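Local coordinates for protein alpha-1,4-endofucoidanase (Mariniflexile fucanivorans, PDB 6DLH) that hydrolyses alpha-1,4 linkages inside fucoidan chains as a retaining glycoside hydrolase of family GH107, this piece holding the catalytic domain and Ig-like domains, at residues A[43-49]-A[376-382]; A[65-69]-A[136-142]; A[74-78]-A[446-450]; A[370-374]-A[412-416]; A[420-424]-A[498-502]. The contacts are given in a common frame with arbitrary orientation. Numbering follows the deposited sequence.

Contact 1: residues A[43-49]-A[376-382]; sequences RGALGML and GGITWGT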
# COMPACT_ATOMS: atom_id res chain seq x y z
N ARG A 43 4.29 23.86 -4.88
CA ARG A 43 4.38 25.09 -4.10
C ARG A 43 3.06 25.35 -3.38
O ARG A 43 2.02 25.48 -4.02
CB ARG A 43 4.84 26.27 -4.97
CG ARG A 43 6.33 26.27 -5.26
CD ARG A 43 6.81 27.32 -6.24
NE ARG A 43 6.87 28.66 -5.69
CZ ARG A 43 6.02 29.64 -5.98
NH1 ARG A 43 5.12 29.48 -6.94
NH2 ARG A 43 6.07 30.79 -5.32
N GLY A 44 3.13 25.42 -2.04
CA GLY A 44 1.96 25.60 -1.19
C GLY A 44 1.25 24.29 -0.88
O GLY A 44 0.21 24.29 -0.22
N ALA A 45 1.83 23.16 -1.31
CA ALA A 45 1.16 21.86 -1.30
C ALA A 45 1.40 21.13 0.02
O ALA A 45 2.52 21.11 0.53
CB ALA A 45 1.61 21.03 -2.47
N LEU A 46 0.34 20.48 0.52
CA LEU A 46 0.35 19.74 1.77
C LEU A 46 0.13 18.26 1.47
O LEU A 46 -0.89 17.89 0.89
CB LEU A 46 -0.76 20.29 2.67
CG LEU A 46 -1.02 19.52 3.96
CD1 LEU A 46 0.22 19.55 4.86
CD2 LEU A 46 -2.21 20.11 4.70
N GLY A 47 1.09 17.42 1.88
CA GLY A 47 1.01 15.99 1.60
C GLY A 47 0.99 15.13 2.86
O GLY A 47 1.34 15.59 3.95
N MET A 48 0.57 13.87 2.70
CA MET A 48 0.52 12.90 3.78
C MET A 48 1.21 11.62 3.31
O MET A 48 1.60 11.53 2.14
CB MET A 48 -0.93 12.59 4.17
CG MET A 48 -1.78 13.82 4.39
SD MET A 48 -3.48 13.45 4.89
CE MET A 48 -3.29 13.09 6.64
N LEU A 49 1.37 10.65 4.22
CA LEU A 49 2.08 9.42 3.90
C LEU A 49 1.24 8.23 4.34
O LEU A 49 0.82 8.17 5.49
CB LEU A 49 3.45 9.40 4.59
CG LEU A 49 4.24 8.11 4.39
CD1 LEU A 49 4.63 7.94 2.93
CD2 LEU A 49 5.49 8.07 5.27
N GLY A 376 6.99 26.42 -0.03
CA GLY A 376 7.17 25.20 -0.79
C GLY A 376 6.11 24.16 -0.43
O GLY A 376 4.96 24.50 -0.16
N GLY A 377 6.53 22.89 -0.43
CA GLY A 377 5.62 21.78 -0.18
C GLY A 377 6.15 20.88 0.92
O GLY A 377 7.36 20.85 1.17
N ILE A 378 5.24 20.17 1.59
CA ILE A 378 5.59 19.28 2.68
C ILE A 378 4.81 17.97 2.53
O ILE A 378 3.58 17.97 2.51
CB ILE A 378 5.34 19.93 4.06
CG1 ILE A 378 6.17 21.20 4.25
CG2 ILE A 378 5.61 18.90 5.16
CD1 ILE A 378 5.83 21.97 5.51
N THR A 379 5.56 16.86 2.43
CA THR A 379 4.99 15.54 2.67
C THR A 379 5.16 15.22 4.15
O THR A 379 6.26 14.87 4.57
CB THR A 379 5.72 14.45 1.87
OG1 THR A 379 5.79 14.83 0.50
CG2 THR A 379 5.03 13.11 1.98
N TRP A 380 4.09 15.35 4.93
CA TRP A 380 4.20 14.91 6.31
C TRP A 380 4.27 13.39 6.35
O TRP A 380 3.47 12.72 5.70
CB TRP A 380 3.05 15.44 7.17
CG TRP A 380 3.32 16.82 7.69
CD1 TRP A 380 2.81 18.00 7.24
CD2 TRP A 380 4.25 17.16 8.74
NE1 TRP A 380 3.31 19.05 7.96
CE2 TRP A 380 4.21 18.56 8.88
CE3 TRP A 380 5.08 16.41 9.58
CZ2 TRP A 380 4.96 19.22 9.84
CZ3 TRP A 380 5.83 17.07 10.53
CH2 TRP A 380 5.77 18.46 10.65
N GLY A 381 5.24 12.88 7.10
CA GLY A 381 5.21 11.49 7.51
C GLY A 381 4.14 11.31 8.57
O GLY A 381 4.43 11.48 9.76
N THR A 382 2.92 10.99 8.13
CA THR A 382 1.74 10.87 8.96
C THR A 382 1.63 9.44 9.47
O THR A 382 1.58 8.51 8.67
CB THR A 382 0.47 11.24 8.17
OG1 THR A 382 0.42 10.45 6.98
CG2 THR A 382 0.40 12.71 7.82

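Contact 2: residues A[65-69]-A[136-142]; sequences IDDFL and ALRAAGL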
# COMPACT_ATOMS: atom_id res chain seq x y z
N ILE A 65 -6.90 1.73 0.47
CA ILE A 65 -6.67 2.99 1.15
C ILE A 65 -7.99 3.66 1.57
O ILE A 65 -7.97 4.75 2.14
CB ILE A 65 -5.79 3.93 0.29
CG1 ILE A 65 -5.17 5.05 1.13
CG2 ILE A 65 -6.58 4.47 -0.90
CD1 ILE A 65 -4.11 5.86 0.42
N ASP A 66 -9.13 3.00 1.30
CA ASP A 66 -10.45 3.61 1.39
C ASP A 66 -10.82 4.04 2.81
O ASP A 66 -11.44 5.08 3.00
CB ASP A 66 -11.54 2.76 0.73
CG ASP A 66 -11.31 2.62 -0.76
OD1 ASP A 66 -10.38 1.88 -1.14
OD2 ASP A 66 -12.02 3.30 -1.53
N ASP A 67 -10.46 3.22 3.81
CA ASP A 67 -10.74 3.56 5.20
C ASP A 67 -10.00 4.85 5.58
O ASP A 67 -10.57 5.72 6.24
CB ASP A 67 -10.41 2.40 6.14
CG ASP A 67 -11.42 1.26 6.07
OD1 ASP A 67 -12.49 1.46 5.48
OD2 ASP A 67 -11.12 0.18 6.63
N PHE A 68 -8.74 4.95 5.15
CA PHE A 68 -7.94 6.14 5.39
C PHE A 68 -8.68 7.34 4.79
O PHE A 68 -8.88 8.35 5.46
CB PHE A 68 -6.51 5.97 4.87
CG PHE A 68 -5.67 7.22 4.81
CD1 PHE A 68 -5.08 7.75 5.96
CD2 PHE A 68 -5.44 7.88 3.61
CE1 PHE A 68 -4.29 8.88 5.90
CE2 PHE A 68 -4.64 9.01 3.55
CZ PHE A 68 -4.06 9.51 4.69
N LEU A 69 -9.10 7.22 3.53
CA LEU A 69 -9.71 8.34 2.84
C LEU A 69 -11.02 8.75 3.51
O LEU A 69 -11.33 9.94 3.56
CB LEU A 69 -9.88 8.01 1.35
CG LEU A 69 -8.57 7.92 0.56
CD1 LEU A 69 -8.85 7.70 -0.92
CD2 LEU A 69 -7.70 9.15 0.76
N ALA A 136 -8.48 5.69 -6.14
CA ALA A 136 -9.18 6.19 -4.97
C ALA A 136 -8.71 7.60 -4.61
O ALA A 136 -9.51 8.46 -4.24
CB ALA A 136 -9.01 5.23 -3.82
N LEU A 137 -7.40 7.86 -4.77
CA LEU A 137 -6.85 9.17 -4.47
C LEU A 137 -7.32 10.19 -5.50
O LEU A 137 -7.68 11.31 -5.14
CB LEU A 137 -5.32 9.09 -4.42
CG LEU A 137 -4.73 8.51 -3.13
CD1 LEU A 137 -3.24 8.25 -3.29
CD2 LEU A 137 -4.99 9.44 -1.95
N ARG A 138 -7.33 9.78 -6.77
CA ARG A 138 -7.84 10.61 -7.86
C ARG A 138 -9.29 10.97 -7.56
O ARG A 138 -9.66 12.14 -7.61
CB ARG A 138 -7.72 9.89 -9.20
CG ARG A 138 -8.42 10.59 -10.36
CD ARG A 138 -7.89 11.99 -10.67
NE ARG A 138 -6.48 11.99 -11.04
CZ ARG A 138 -6.01 11.82 -12.27
NH1 ARG A 138 -6.84 11.74 -13.30
NH2 ARG A 138 -4.71 11.71 -12.47
N ALA A 139 -10.10 9.96 -7.25
CA ALA A 139 -11.53 10.19 -7.06
C ALA A 139 -11.74 11.12 -5.86
O ALA A 139 -12.73 11.85 -5.82
CB ALA A 139 -12.27 8.88 -6.92
N ALA A 140 -10.77 11.10 -4.93
CA ALA A 140 -10.87 11.86 -3.69
C ALA A 140 -10.32 13.27 -3.87
O ALA A 140 -10.31 14.06 -2.93
CB ALA A 140 -10.16 11.12 -2.58
N GLY A 141 -9.86 13.58 -5.10
CA GLY A 141 -9.44 14.92 -5.45
C GLY A 141 -7.97 15.20 -5.13
O GLY A 141 -7.57 16.36 -5.08
N LEU A 142 -7.16 14.14 -4.99
CA LEU A 142 -5.79 14.24 -4.51
C LEU A 142 -4.80 13.78 -5.59
O LEU A 142 -5.08 12.85 -6.34
CB LEU A 142 -5.64 13.37 -3.25
CG LEU A 142 -6.40 13.84 -2.01
CD1 LEU A 142 -6.45 12.75 -0.94
CD2 LEU A 142 -5.81 15.11 -1.42

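Contact 3: residues A[74-78]-A[446-450]; sequences DIRTV and GVDFW. With CA (calcium ion), chain H.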
# COMPACT_ATOMS: atom_id res chain seq x y z
N ASP A 74 -12.84 15.22 6.10
CA ASP A 74 -13.02 16.58 6.57
C ASP A 74 -11.77 17.44 6.33
O ASP A 74 -11.79 18.64 6.60
CB ASP A 74 -13.47 16.60 8.04
CG ASP A 74 -14.14 17.89 8.46
OD1 ASP A 74 -14.73 18.56 7.59
OD2 ASP A 74 -14.06 18.23 9.65
N ILE A 75 -10.70 16.84 5.79
CA ILE A 75 -9.48 17.59 5.50
C ILE A 75 -9.52 18.11 4.06
O ILE A 75 -9.30 17.36 3.12
CB ILE A 75 -8.21 16.76 5.78
CG1 ILE A 75 -8.25 16.15 7.19
CG2 ILE A 75 -6.99 17.64 5.58
CD1 ILE A 75 -7.09 15.22 7.50
N ARG A 76 -9.76 19.41 3.90
CA ARG A 76 -10.13 19.94 2.60
C ARG A 76 -8.94 20.57 1.87
O ARG A 76 -9.04 20.77 0.66
CB ARG A 76 -11.31 20.91 2.73
CG ARG A 76 -12.54 20.29 3.39
CD ARG A 76 -13.32 19.50 2.36
NE ARG A 76 -12.92 18.12 2.15
CZ ARG A 76 -13.07 17.44 1.01
NH1 ARG A 76 -13.35 18.07 -0.12
NH2 ARG A 76 -12.92 16.13 1.01
N THR A 77 -7.85 20.87 2.59
CA THR A 77 -6.74 21.63 2.01
C THR A 77 -5.56 20.73 1.66
O THR A 77 -4.61 21.20 1.02
CB THR A 77 -6.27 22.80 2.88
OG1 THR A 77 -5.82 22.33 4.15
CG2 THR A 77 -7.33 23.87 3.05
N VAL A 78 -5.61 19.46 2.05
CA VAL A 78 -4.56 18.52 1.70
C VAL A 78 -4.56 18.31 0.18
O VAL A 78 -5.60 18.35 -0.46
CB VAL A 78 -4.72 17.19 2.48
CG1 VAL A 78 -6.08 16.53 2.24
CG2 VAL A 78 -3.58 16.24 2.19
N GLY A 446 -18.20 24.24 2.32
CA GLY A 446 -17.47 23.73 3.47
C GLY A 446 -16.73 22.44 3.12
O GLY A 446 -15.83 22.02 3.86
N VAL A 447 -17.10 21.84 1.98
CA VAL A 447 -16.51 20.60 1.50
C VAL A 447 -15.72 20.89 0.22
O VAL A 447 -14.50 20.77 0.20
CB VAL A 447 -17.56 19.48 1.33
CG1 VAL A 447 -16.95 18.19 0.79
CG2 VAL A 447 -18.29 19.20 2.63
N ASP A 448 -16.44 21.29 -0.84
CA ASP A 448 -15.85 21.44 -2.17
C ASP A 448 -15.33 22.85 -2.36
O ASP A 448 -14.47 23.08 -3.20
CB ASP A 448 -16.88 21.10 -3.26
CG ASP A 448 -17.35 19.66 -3.22
OD1 ASP A 448 -16.56 18.79 -3.59
OD2 ASP A 448 -18.50 19.43 -2.81
N PHE A 449 -15.89 23.81 -1.62
CA PHE A 449 -15.50 25.20 -1.74
C PHE A 449 -16.01 25.97 -0.53
O PHE A 449 -16.95 25.54 0.12
CB PHE A 449 -16.01 25.83 -3.05
CG PHE A 449 -17.42 25.47 -3.45
CD1 PHE A 449 -18.51 25.83 -2.66
CD2 PHE A 449 -17.66 24.79 -4.63
CE1 PHE A 449 -19.80 25.51 -3.04
CE2 PHE A 449 -18.96 24.46 -5.02
CZ PHE A 449 -20.02 24.82 -4.22
N TRP A 450 -15.37 27.11 -0.25
CA TRP A 450 -15.70 27.90 0.92
C TRP A 450 -15.19 29.32 0.74
O TRP A 450 -14.31 29.58 -0.08
CB TRP A 450 -15.15 27.25 2.20
CG TRP A 450 -13.67 27.12 2.20
CD1 TRP A 450 -12.75 28.05 2.61
CD2 TRP A 450 -12.91 25.99 1.73
NE1 TRP A 450 -11.48 27.57 2.43
CE2 TRP A 450 -11.54 26.32 1.89
CE3 TRP A 450 -13.25 24.74 1.19
CZ2 TRP A 450 -10.52 25.44 1.53
CZ3 TRP A 450 -12.24 23.87 0.83
CH2 TRP A 450 -10.89 24.22 1.01
CA CA H . -3.82 22.73 -0.66
O HOH W 1 -13.85 21.69 6.45
O HOH W 2 -2.25 23.61 0.99
O HOH W 3 -4.85 24.82 0.49
O HOH W 4 -5.93 22.77 -1.73
O HOH W 5 -2.73 24.13 -2.10

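Contact 4: residues A[370-374]-A[412-416]; sequences TGIVN and LKEFQ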
# COMPACT_ATOMS: atom_id res chain seq x y z
N THR A 370 4.26 27.98 8.01
CA THR A 370 5.49 28.68 7.70
C THR A 370 6.08 28.09 6.42
O THR A 370 6.54 28.82 5.55
CB THR A 370 6.50 28.62 8.87
OG1 THR A 370 6.01 29.42 9.95
CG2 THR A 370 7.87 29.13 8.48
N GLY A 371 6.05 26.76 6.31
CA GLY A 371 6.70 26.08 5.21
C GLY A 371 5.99 26.25 3.86
O GLY A 371 6.67 26.30 2.83
N ILE A 372 4.65 26.31 3.84
CA ILE A 372 3.92 26.16 2.59
C ILE A 372 3.14 27.43 2.19
O ILE A 372 2.93 27.66 1.00
CB ILE A 372 3.03 24.89 2.55
CG1 ILE A 372 1.76 25.00 3.40
CG2 ILE A 372 3.83 23.64 2.88
CD1 ILE A 372 0.79 23.83 3.23
N VAL A 373 2.70 28.25 3.15
CA VAL A 373 1.89 29.40 2.76
C VAL A 373 2.79 30.41 2.04
O VAL A 373 3.63 31.06 2.66
CB VAL A 373 1.14 30.04 3.94
CG1 VAL A 373 0.34 31.26 3.51
CG2 VAL A 373 0.23 29.03 4.63
N ASN A 374 2.61 30.50 0.71
CA ASN A 374 3.50 31.24 -0.17
C ASN A 374 4.91 30.67 -0.06
O ASN A 374 5.90 31.39 -0.19
CB ASN A 374 3.48 32.75 0.14
CG ASN A 374 2.08 33.35 0.11
OD1 ASN A 374 1.39 33.25 -0.90
ND2 ASN A 374 1.66 33.96 1.20
N LEU A 412 -5.41 26.69 7.29
CA LEU A 412 -5.13 26.91 5.88
C LEU A 412 -6.39 27.36 5.14
O LEU A 412 -6.31 28.16 4.21
CB LEU A 412 -4.52 25.64 5.24
CG LEU A 412 -3.15 25.19 5.76
CD1 LEU A 412 -2.73 23.88 5.13
CD2 LEU A 412 -2.08 26.25 5.53
N LYS A 413 -7.57 26.84 5.55
CA LYS A 413 -8.83 27.23 4.94
C LYS A 413 -9.04 28.74 5.05
O LYS A 413 -9.49 29.37 4.10
CB LYS A 413 -10.00 26.47 5.57
CG LYS A 413 -10.19 25.03 5.10
CD LYS A 413 -11.31 24.32 5.82
CE LYS A 413 -12.68 24.63 5.24
NZ LYS A 413 -13.77 24.33 6.20
N GLU A 414 -8.67 29.31 6.20
CA GLU A 414 -8.87 30.73 6.44
C GLU A 414 -7.73 31.58 5.86
O GLU A 414 -7.99 32.66 5.34
CB GLU A 414 -9.08 31.00 7.93
CG GLU A 414 -9.44 32.45 8.23
CD GLU A 414 -9.80 32.72 9.68
OE1 GLU A 414 -9.96 31.75 10.44
OE2 GLU A 414 -9.92 33.91 10.04
N PHE A 415 -6.48 31.09 5.93
CA PHE A 415 -5.33 31.98 5.78
C PHE A 415 -4.46 31.70 4.55
O PHE A 415 -3.64 32.55 4.22
CB PHE A 415 -4.52 32.05 7.08
CG PHE A 415 -5.26 32.66 8.25
CD1 PHE A 415 -5.63 34.00 8.26
CD2 PHE A 415 -5.59 31.89 9.36
CE1 PHE A 415 -6.31 34.55 9.33
CE2 PHE A 415 -6.27 32.45 10.44
CZ PHE A 415 -6.62 33.78 10.43
N GLN A 416 -4.61 30.56 3.86
CA GLN A 416 -3.67 30.27 2.79
C GLN A 416 -3.90 31.15 1.56
O GLN A 416 -2.94 31.62 0.96
CB GLN A 416 -3.59 28.79 2.42
CG GLN A 416 -2.57 28.52 1.32
CD GLN A 416 -2.15 27.08 1.16
OE1 GLN A 416 -2.82 26.16 1.64
NE2 GLN A 416 -1.04 26.87 0.47
O HOH W 6 0.45 29.19 -0.71
O HOH W 7 -1.52 34.06 1.09

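Contact 5: residues A[420-424]-A[498-502]; sequences KPNWS and LMAQD. With CA (calcium ion), chain I.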
# COMPACT_ATOMS: atom_id res chain seq x y z
N LYS A 420 -11.29 35.62 -2.20
CA LYS A 420 -12.13 34.87 -3.12
C LYS A 420 -12.26 33.43 -2.63
O LYS A 420 -11.47 32.98 -1.82
CB LYS A 420 -11.54 34.94 -4.53
CG LYS A 420 -11.72 36.28 -5.23
CD LYS A 420 -10.97 36.38 -6.55
CE LYS A 420 -11.12 37.72 -7.24
NZ LYS A 420 -10.99 38.86 -6.29
N PRO A 421 -13.29 32.68 -3.10
CA PRO A 421 -13.47 31.28 -2.69
C PRO A 421 -12.28 30.36 -2.96
O PRO A 421 -11.56 30.53 -3.94
CB PRO A 421 -14.66 30.81 -3.55
CG PRO A 421 -15.42 32.08 -3.85
CD PRO A 421 -14.36 33.14 -4.00
N ASN A 422 -12.10 29.37 -2.07
CA ASN A 422 -11.14 28.31 -2.29
C ASN A 422 -11.88 27.02 -2.64
O ASN A 422 -12.89 26.70 -2.01
CB ASN A 422 -10.24 28.08 -1.07
CG ASN A 422 -9.46 29.30 -0.63
OD1 ASN A 422 -8.96 29.34 0.49
ND2 ASN A 422 -9.33 30.30 -1.49
N TRP A 423 -11.37 26.31 -3.65
CA TRP A 423 -11.80 24.95 -3.95
C TRP A 423 -10.96 23.95 -3.18
O TRP A 423 -9.81 24.22 -2.84
CB TRP A 423 -11.73 24.70 -5.47
CG TRP A 423 -12.80 25.37 -6.26
CD1 TRP A 423 -12.81 26.66 -6.72
CD2 TRP A 423 -14.04 24.78 -6.71
NE1 TRP A 423 -13.97 26.92 -7.41
CE2 TRP A 423 -14.74 25.78 -7.43
CE3 TRP A 423 -14.62 23.51 -6.58
CZ2 TRP A 423 -15.99 25.54 -8.00
CZ3 TRP A 423 -15.85 23.28 -7.15
CH2 TRP A 423 -16.52 24.28 -7.85
N SER A 424 -11.52 22.76 -2.93
CA SER A 424 -10.88 21.77 -2.08
C SER A 424 -9.75 21.07 -2.83
O SER A 424 -9.80 20.92 -4.05
CB SER A 424 -11.89 20.80 -1.54
OG SER A 424 -12.48 20.03 -2.59
N LEU A 498 -16.29 25.57 -13.34
CA LEU A 498 -17.24 25.95 -12.31
C LEU A 498 -16.74 27.21 -11.62
O LEU A 498 -15.54 27.37 -11.43
CB LEU A 498 -17.44 24.80 -11.33
CG LEU A 498 -18.23 23.61 -11.87
CD1 LEU A 498 -18.46 22.58 -10.77
CD2 LEU A 498 -19.56 24.06 -12.47
N MET A 499 -17.66 28.09 -11.23
CA MET A 499 -17.28 29.38 -10.67
C MET A 499 -17.98 29.61 -9.33
O MET A 499 -19.20 29.80 -9.27
CB MET A 499 -17.61 30.51 -11.64
CG MET A 499 -16.89 30.37 -12.98
SD MET A 499 -17.52 31.61 -14.13
CE MET A 499 -19.25 31.16 -14.21
N ALA A 500 -17.19 29.61 -8.26
CA ALA A 500 -17.72 29.83 -6.93
C ALA A 500 -17.57 31.31 -6.58
O ALA A 500 -16.54 31.91 -6.87
CB ALA A 500 -17.03 28.93 -5.94
N GLN A 501 -18.60 31.87 -5.94
CA GLN A 501 -18.65 33.30 -5.70
C GLN A 501 -18.84 33.55 -4.21
O GLN A 501 -19.57 32.83 -3.54
CB GLN A 501 -19.79 33.94 -6.49
CG GLN A 501 -19.82 35.46 -6.39
CD GLN A 501 -21.02 36.11 -7.03
OE1 GLN A 501 -22.16 35.67 -6.88
NE2 GLN A 501 -20.77 37.21 -7.74
N ASP A 502 -18.16 34.60 -3.72
CA ASP A 502 -18.47 35.22 -2.44
C ASP A 502 -18.47 36.74 -2.63
O ASP A 502 -18.32 37.24 -3.74
CB ASP A 502 -17.56 34.72 -1.32
CG ASP A 502 -16.07 34.99 -1.48
OD1 ASP A 502 -15.69 35.75 -2.41
OD2 ASP A 502 -15.28 34.44 -0.66
CA CA I . -14.01 36.19 1.19
O HOH W 8 -16.42 36.93 1.27

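Contact 1: residues A[43-49]-A[376-382]
Arg-43 only borders the contact; its guanidinium turns to Glu-40 in a salt bridge. Gly-44 N then donates to Gly-376 O at 2.8 Å. From here the two chains run side by side in the same direction. Ala-45 O accepts from Ile-378 N at 3.1 Å and takes a CA-H...O contact from Gly-377 CA at 3.3 Å. Leu-46 pairs with Ile-378 across the strands, and both side chains lie on one face of the sheet. There Leu-46 CD1 packs at 3.8 Å on the edge of the indole at Trp-380 CD1. Gly-47 bonds in both directions: its N gives to Ile-378 O at 2.6 Å, and its O receives Trp-380 N at 2.9 Å. A side chain on Gly-47 would crowd Thr-379 CA, since the CA atoms of the pair are only 4.1 Å apart. Met-48 CA makes a CA-H...O contact with Trp-380 O at 3.5 Å. Leu-49 N closes the run by donating to Thr-382 OG1 at 2.9 Å. The strand axes are 4.7 Å apart and 12° from parallel. Strand 80-84 flanks 46-49 on its other edge. Parallel pairing of the first and last strands of the parallel sheet, 46-49 and 377-379, is consistent with a beta/alpha barrel, as in GH29 fucosidases.

Contact 2: residues A[65-69]-A[136-142]
Apolar packing makes up nearly all of this contact. Leu-69 is at its middle. Its CD1 lies 3.8 Å from Ala-136 CB and 4.0 Å from Ala-140 CB, so this methyl sits over one side of the second helix. Its CD2 meets Leu-137 CD2 at 3.8 Å and Leu-142 CD1 at 4.2 Å. Ile-65 adds a second point of contact just before the first helix. Its CG2 touches Ala-136 CB at 3.9 Å, and its CD1 is 4.4 Å from Leu-137 CD2. The small alanines let the backbones come close, with 7.0 Å between the CA atoms of Asp-66 and Ala-136.

No hydrogen bond joins the two segments. The polar order is internal to each. Leu-69 N bonds to Ile-65 O at 3.1 Å in the first turn of helix 66-71. Helix 129-139 ends in a Schellman motif at Gly-141, whose positive phi suits glycine. There Leu-142 N returns to Leu-137 O at 2.9 Å, and Gly-141 N to Arg-138 O at 2.9 Å.

Ile-65, Leu-137 and Leu-142 also rest on strand 80-84. Two neighbouring helices packed together over a parallel strand are the outer layer expected of a beta/alpha barrel.

Contact 3: residues A[74-78]-A[446-450]
Arg-76 has the largest buried area here, 97 Å². Its side chain extends from the loop between helix 66-71 and strand 80-84 toward the loop 446-448. Arg-76 NH1 donates to Val-447 O at 3.0 Å, although that oxygen is less surely placed. Val-447 CG1 lies over one face of the guanidinium, 3.7 Å from Arg-76 NH1. Arg-76 NH2 bonds back to Lys-73 O.

Trp-450 supplies the second large patch, 51 Å². Its indole leans on the base of the arginine, with Trp-450 CZ3 at 3.6 Å from Arg-76 CB. Further along the ring, Trp-450 CZ2 is 3.9 Å from Thr-77 CG2. The contact joins the catalytic domain to the first Ig-like domain, whose short strand 449-450 carries the tryptophan. Lys-413, in the last turns of helix 399-415, makes a cation-pi contact with the same ring, and its carbonyl accepts from the indole nitrogen.

Val-447 buries 42 Å². The glycine before it, Gly-446, has a positive phi and bonds its N to Phe-449 O at 2.8 Å, closing the turn that presents Val-447 to the arginine. Thr-77 ties the interface to a calcium site. Its carbonyl, Thr-77 O, binds the ion at 2.4 Å, together with Asp-79 and four waters at 2.3 to 2.6 Å, while its hydroxyl is bonded to Asp-409.

Contact 4: residues A[370-374]-A[412-416]
Both segments lie at the C-terminal parts of helices. Helix 361-372 stops at Ile-372, and Val-373 is the first residue to leave helical angles. In the other segment Gln-416 N still bonds to Leu-412 O at 3.0 Å. The backbones come nearest at these ends, with 5.6 Å between the CA atoms of Val-373 and Gln-416. No direct hydrogen bond links them.

The apolar part centres on Leu-412. Its CD2 packs against Val-373 CG2 at 3.7 Å, and its CD1 against Ile-372 CD1 at 4.0 Å. Ile-372 and Leu-412 both also touch Leu-46 of strand 46-49. The contact therefore packs two outer helices of the catalytic domain together at the end where strands 46-49 and 377-379 begin, as in a beta/alpha barrel.

Val-373 and Gln-416 bury the most area, 62 and 58 Å². Val-373 CG1 sits 4.2 Å from both Phe-415 O and Gln-416 O. The amide of Gln-416 is bonded to Gly-44 O, and it also reaches a water. That water, 6, accepts from Asn-374 N at 2.9 Å and from Gln-416 NE2 at 3.0 Å. A second, water 7, accepts from Asn-374 ND2 at 3.2 Å and donates to Gln-416 O at 2.8 Å.

Contact 5: residues A[420-424]-A[498-502]
This is apolar packing inside the first Ig-like domain, beside its calcium site. The segment 420-424, which follows the last helix of the catalytic domain, lies across strand 498-502 without a hydrogen bond to it. The two directions are 138° apart. Strand 422-423 instead pairs with 449-450, and strand 494-502 with 459-464 and 505-513. The contact thus packs two sheets face to face, as in a beta sandwich of the Ig type.

Pro-421 and Trp-423 each bury 76 Å². Both CA-to-CB bonds point toward the strand, as do those of Leu-498, Ala-500 and Asp-502, while Met-499 and Gln-501 point away. Trp-423 CH2 rests 3.6 Å from Leu-498 CB, and Trp-423 CZ2 is 4.1 Å from Ala-500 CB. The indole nitrogen bonds to Thr-507 O. Pro-421 CB meets Ala-500 CB at 3.9 Å, so the small alanine is shared by both larger residues.

Beyond the proline, Asp-502 marks the metal end of the strand. Gly-419, Asp-451 and Glu-453 complete the protein ligands. Asp-502 OD1 bonds to Asp-504 N and lies 3.3 Å from Pro-421 CD, while Asp-502 OD2 binds the calcium at 2.9 Å.

From the N terminus, segment 43-49 opens contact 1, which closes at 376-382, 327 residues on between the nearest ends. Contact 2 is nested inside that loop, joining helix 66-71 to helix 129-139. Contact 3 starts within the same loop at 74-78 but ends at 446-450, so it crosses contacts 1 and 2. Contact 4 opens at 370-374 and closes at 412-416; it crosses contact 1 and is nested inside contact 3. Contact 5 comes after contacts 1, 2 and 4 and crosses contact 3. Contacts 1, 2 and 4 hold the catalytic domain together, contact 5 the first Ig-like domain, and contact 3 bridges them. Contacts 3 and 5 meet where strands 449-450 and 422-423 pair.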